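PDB 6PNR: alpha-glucosidase from [Eubacterium] rectale, which probably hydrolyses alpha-sulfoquinovosides, glycosides derived from sulfolipid, as a retaining glycoside hydrolase of family 31. Local coordinates for residues A514-F519 / M599-V604; L544-D549 / L641-A646. One frame throughout, in Å; residues are numbered along the deposited sequence.

Contact 1: A514-F519 / M599-V604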
# COMPACT_ATOMS: atom_id res chain seq x y z
N ALA A 514 4.15 -10.37 -32.76
CA ALA A 514 2.85 -10.01 -33.32
C ALA A 514 2.55 -10.76 -34.61
O ALA A 514 1.38 -10.99 -34.93
CB ALA A 514 2.79 -8.50 -33.56
N MET A 515 3.58 -11.15 -35.38
CA MET A 515 3.29 -11.90 -36.60
C MET A 515 2.73 -13.28 -36.31
O MET A 515 2.19 -13.90 -37.23
CB MET A 515 4.53 -12.00 -37.49
CG MET A 515 5.70 -12.77 -36.90
SD MET A 515 7.14 -12.65 -38.00
CE MET A 515 8.30 -13.76 -37.20
N PHE A 516 2.83 -13.77 -35.08
CA PHE A 516 2.15 -15.00 -34.66
C PHE A 516 0.91 -14.69 -33.83
O PHE A 516 0.67 -15.32 -32.81
CB PHE A 516 3.10 -15.91 -33.89
CG PHE A 516 4.29 -16.36 -34.68
CD1 PHE A 516 4.19 -17.40 -35.60
CD2 PHE A 516 5.53 -15.76 -34.48
CE1 PHE A 516 5.29 -17.82 -36.33
CE2 PHE A 516 6.64 -16.16 -35.21
CZ PHE A 516 6.52 -17.20 -36.13
N THR A 517 0.14 -13.67 -34.23
CA THR A 517 -1.15 -13.32 -33.63
C THR A 517 -2.10 -13.02 -34.78
O THR A 517 -1.65 -12.90 -35.92
CB THR A 517 -1.02 -12.12 -32.68
OG1 THR A 517 -0.81 -10.92 -33.43
CG2 THR A 517 0.13 -12.31 -31.66
N PRO A 518 -3.41 -12.87 -34.53
CA PRO A 518 -4.35 -12.65 -35.66
C PRO A 518 -4.21 -11.31 -36.39
O PRO A 518 -4.71 -11.22 -37.52
CB PRO A 518 -5.73 -12.75 -35.00
CG PRO A 518 -5.51 -13.52 -33.75
CD PRO A 518 -4.13 -13.13 -33.27
N PHE A 519 -3.54 -10.29 -35.83
CA PHE A 519 -3.77 -8.91 -36.27
C PHE A 519 -2.54 -8.07 -35.92
O PHE A 519 -2.27 -7.86 -34.73
CB PHE A 519 -5.03 -8.39 -35.59
CG PHE A 519 -5.58 -7.09 -36.12
CD1 PHE A 519 -6.40 -7.05 -37.24
CD2 PHE A 519 -5.38 -5.90 -35.41
CE1 PHE A 519 -6.95 -5.85 -37.69
CE2 PHE A 519 -5.92 -4.70 -35.85
CZ PHE A 519 -6.72 -4.67 -36.99
N MET A 599 1.58 -25.04 -33.49
CA MET A 599 2.76 -24.21 -33.28
C MET A 599 2.93 -23.85 -31.82
O MET A 599 1.95 -23.62 -31.10
CB MET A 599 2.71 -22.92 -34.11
CG MET A 599 2.76 -23.13 -35.60
SD MET A 599 3.25 -21.62 -36.48
CE MET A 599 5.04 -21.71 -36.34
N LEU A 600 4.19 -23.79 -31.38
CA LEU A 600 4.53 -23.28 -30.06
C LEU A 600 5.36 -22.01 -30.24
O LEU A 600 6.34 -22.01 -30.99
CB LEU A 600 5.30 -24.30 -29.22
CG LEU A 600 5.47 -23.85 -27.76
CD1 LEU A 600 5.40 -25.06 -26.84
CD2 LEU A 600 6.79 -23.08 -27.52
N ILE A 601 4.94 -20.94 -29.58
CA ILE A 601 5.61 -19.65 -29.66
C ILE A 601 6.10 -19.30 -28.26
O ILE A 601 5.33 -19.37 -27.30
CB ILE A 601 4.69 -18.54 -30.20
CG1 ILE A 601 3.88 -19.05 -31.40
CG2 ILE A 601 5.52 -17.30 -30.54
CD1 ILE A 601 4.74 -19.52 -32.60
N ALA A 602 7.38 -18.93 -28.16
CA ALA A 602 8.01 -18.52 -26.90
C ALA A 602 8.74 -17.21 -27.15
O ALA A 602 9.94 -17.20 -27.42
CB ALA A 602 8.97 -19.59 -26.40
N PRO A 603 8.04 -16.08 -27.09
CA PRO A 603 8.65 -14.80 -27.50
C PRO A 603 9.81 -14.38 -26.59
O PRO A 603 9.75 -14.52 -25.37
CB PRO A 603 7.49 -13.81 -27.41
CG PRO A 603 6.27 -14.66 -27.60
CD PRO A 603 6.59 -15.94 -26.87
N VAL A 604 10.86 -13.86 -27.22
CA VAL A 604 11.90 -13.16 -26.47
C VAL A 604 11.30 -11.89 -25.90
O VAL A 604 10.84 -11.02 -26.65
CB VAL A 604 13.11 -12.85 -27.36
CG1 VAL A 604 14.13 -11.97 -26.60
CG2 VAL A 604 13.76 -14.15 -27.85
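F516 lays its ring against I601 and M599, residues two apart on strand 599-601. Its CB, on a bond pointing toward the strand, already lies 4.1 Å from I601 CG1. At CG the partner becomes the end of the isoleucine: I601 CD1 sits over one ring face, closest to F516 CD1 at 3.7 Å. The methyl is displaced from the centroid toward the rim, yet its line to that centroid, 4.0 Å long from I601 CD1, leans only 22° from the ring normal, a CH-pi contact. The ring is carried there because CG stands anti to the carbonyl carbon (chi1 -61°), and I601 CG1 has the same relation to its own backbone. Further out, F516 CE1 meets the CE methyl of M599 at 3.9 Å, approached obliquely. The bend at chi3 of M599 (83°) turns this methyl toward the ring, and its SD lies 5.4 Å from the F516 centroid in an oblique Met-aromatic contact. No hydrogen bond joins the two segments; this is buried apolar packing where the TIM-barrel domain of family 31 meets the antiparallel sheet of the C-terminal domain. F516 occupies the third position of the type I turn A514-T517, just after helix 504-514. That turn is fastened by T517 OG1, which donates to a lone pair of A514 O at 2.7 Å, in the carbonyl plane, beside a weak bond from T517 N. An alanine at F516 would remove the whole ring and would probably open a gap beside the I601 CD1 and M599 CE methyls, freeing both side chains to shift. L554 of helix 538-568 also packs on F516, and F516 O is hydrogen-bonded to Y593 OH on the neighbouring strand 593-595.

Contact 2: L544-D549 / L641-A646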
# COMPACT_ATOMS: atom_id res chain seq x y z
N LEU A 544 10.92 -5.19 -40.96
CA LEU A 544 9.48 -5.29 -40.80
C LEU A 544 8.82 -5.87 -42.05
O LEU A 544 7.86 -6.65 -41.96
CB LEU A 544 8.91 -3.90 -40.46
CG LEU A 544 7.41 -3.80 -40.17
CD1 LEU A 544 7.05 -4.73 -39.02
CD2 LEU A 544 7.07 -2.36 -39.84
N ALA A 545 9.33 -5.51 -43.23
CA ALA A 545 8.83 -6.12 -44.47
C ALA A 545 8.89 -7.64 -44.40
O ALA A 545 7.93 -8.32 -44.78
CB ALA A 545 9.65 -5.61 -45.66
N ARG A 546 10.00 -8.19 -43.91
CA ARG A 546 10.11 -9.63 -43.74
C ARG A 546 9.09 -10.16 -42.73
O ARG A 546 8.38 -11.14 -43.00
CB ARG A 546 11.53 -10.00 -43.33
CG ARG A 546 11.67 -11.39 -42.73
CD ARG A 546 13.14 -11.69 -42.45
NE ARG A 546 13.35 -12.98 -41.83
CZ ARG A 546 13.16 -13.24 -40.54
NH1 ARG A 546 12.72 -12.29 -39.71
NH2 ARG A 546 13.40 -14.46 -40.08
N LEU A 547 8.99 -9.51 -41.56
CA LEU A 547 8.08 -9.99 -40.53
C LEU A 547 6.63 -9.97 -41.02
O LEU A 547 5.87 -10.91 -40.78
CB LEU A 547 8.22 -9.15 -39.25
CG LEU A 547 9.63 -9.08 -38.63
CD1 LEU A 547 9.68 -8.15 -37.42
CD2 LEU A 547 10.19 -10.45 -38.27
N VAL A 548 6.24 -8.90 -41.71
CA VAL A 548 4.87 -8.81 -42.19
C VAL A 548 4.64 -9.83 -43.30
O VAL A 548 3.56 -10.44 -43.38
CB VAL A 548 4.59 -7.37 -42.65
CG1 VAL A 548 3.29 -7.29 -43.43
CG2 VAL A 548 4.56 -6.42 -41.42
N ASP A 549 5.64 -10.05 -44.16
CA ASP A 549 5.51 -11.09 -45.18
C ASP A 549 5.29 -12.46 -44.53
O ASP A 549 4.41 -13.20 -44.96
CB ASP A 549 6.74 -11.10 -46.09
CG ASP A 549 6.55 -11.97 -47.34
OD1 ASP A 549 5.40 -12.24 -47.72
OD2 ASP A 549 7.57 -12.38 -47.93
N LEU A 641 17.58 -11.23 -33.46
CA LEU A 641 16.51 -10.33 -33.85
C LEU A 641 15.90 -10.76 -35.17
O LEU A 641 16.62 -10.90 -36.17
CB LEU A 641 17.07 -8.91 -33.94
CG LEU A 641 16.20 -7.74 -33.48
CD1 LEU A 641 15.36 -8.10 -32.28
CD2 LEU A 641 17.10 -6.56 -33.15
N GLY A 642 14.59 -11.01 -35.17
CA GLY A 642 13.90 -11.49 -36.35
C GLY A 642 13.64 -12.98 -36.37
O GLY A 642 12.95 -13.46 -37.28
N TYR A 643 14.14 -13.73 -35.40
CA TYR A 643 14.03 -15.18 -35.40
C TYR A 643 13.32 -15.63 -34.13
O TYR A 643 13.92 -16.21 -33.22
CB TYR A 643 15.42 -15.80 -35.55
CG TYR A 643 16.02 -15.43 -36.89
CD1 TYR A 643 15.79 -16.21 -38.02
CD2 TYR A 643 16.77 -14.27 -37.04
CE1 TYR A 643 16.31 -15.85 -39.26
CE2 TYR A 643 17.30 -13.91 -38.27
CZ TYR A 643 17.06 -14.70 -39.37
OH TYR A 643 17.59 -14.34 -40.60
N THR A 644 12.01 -15.35 -34.08
CA THR A 644 11.19 -15.72 -32.94
C THR A 644 11.40 -17.18 -32.57
O THR A 644 11.46 -18.04 -33.46
CB THR A 644 9.71 -15.50 -33.27
OG1 THR A 644 9.55 -14.28 -34.00
CG2 THR A 644 8.86 -15.46 -32.01
N PRO A 645 11.53 -17.51 -31.28
CA PRO A 645 11.53 -18.93 -30.89
C PRO A 645 10.19 -19.57 -31.20
O PRO A 645 9.26 -19.50 -30.40
CB PRO A 645 11.82 -18.87 -29.38
CG PRO A 645 12.58 -17.59 -29.22
CD PRO A 645 11.86 -16.64 -30.14
N ALA A 646 10.08 -20.19 -32.38
CA ALA A 646 8.82 -20.72 -32.87
C ALA A 646 9.04 -22.13 -33.40
O ALA A 646 10.03 -22.39 -34.08
CB ALA A 646 8.23 -19.84 -33.96
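R546 reaches from helix 538-568 to the carbonyl of G642, where NH1 hydrogen-bonds to G642 O at 2.7 Å with an N-H...O angle of 150°. NH2 adds a weak, more bent bond to the same G642 O at 3.0 Å; the oxygen lies at the guanidinium edge, near its plane. CG anti to the backbone N (chi1 163°) and a chain extended from CG to NE give the arginine this span. Over one face of the Y643 ring lies R546 NH2, 3.3 Å from Y643 CE1 and offset toward the rim. R546 CZ is 4.5 Å from the ring centroid, a cation-pi contact in which the two planes are inclined at 47° rather than stacked. W625 makes a second cation-pi contact with the guanidinium, and Y665 O takes a further bond from NH2. G642 has a positive phi, and R546 NH1 comes close to its CA. L547 CD2 is the looser apolar neighbour, 4.2 Å from G642 O. The contact thus joins a barrel-side helix to the loop leading into strand 646-649 of the C-terminal domain. Its cation is met by carbonyl oxygens and aromatic rings, so the positive charge is probably stabilised by carbonyl dipoles and ring electrons rather than by an ion pair across the contact.

How the contacts relate
Both contacts bring the TIM-barrel side of the chain against the C-terminal domain, with centres about 10 Å apart. Contact 1 is wholly buried and apolar; contact 2, farther from the chain's centre, is only partly buried and relies on a cation, a carbonyl and an aromatic ring. One sets a turn against a strand, the other a helix against a loop, yet they share elements: F516 also packs on helix 538-568, and strands 599-601 and 646-649 are neighbours in one sheet. They also meet directly. M515 packs on L547 and T644, the ring of F516 reaches T644, and A602 N probably hydrogen-bonds to P645 O, tying the two C-terminal segments together.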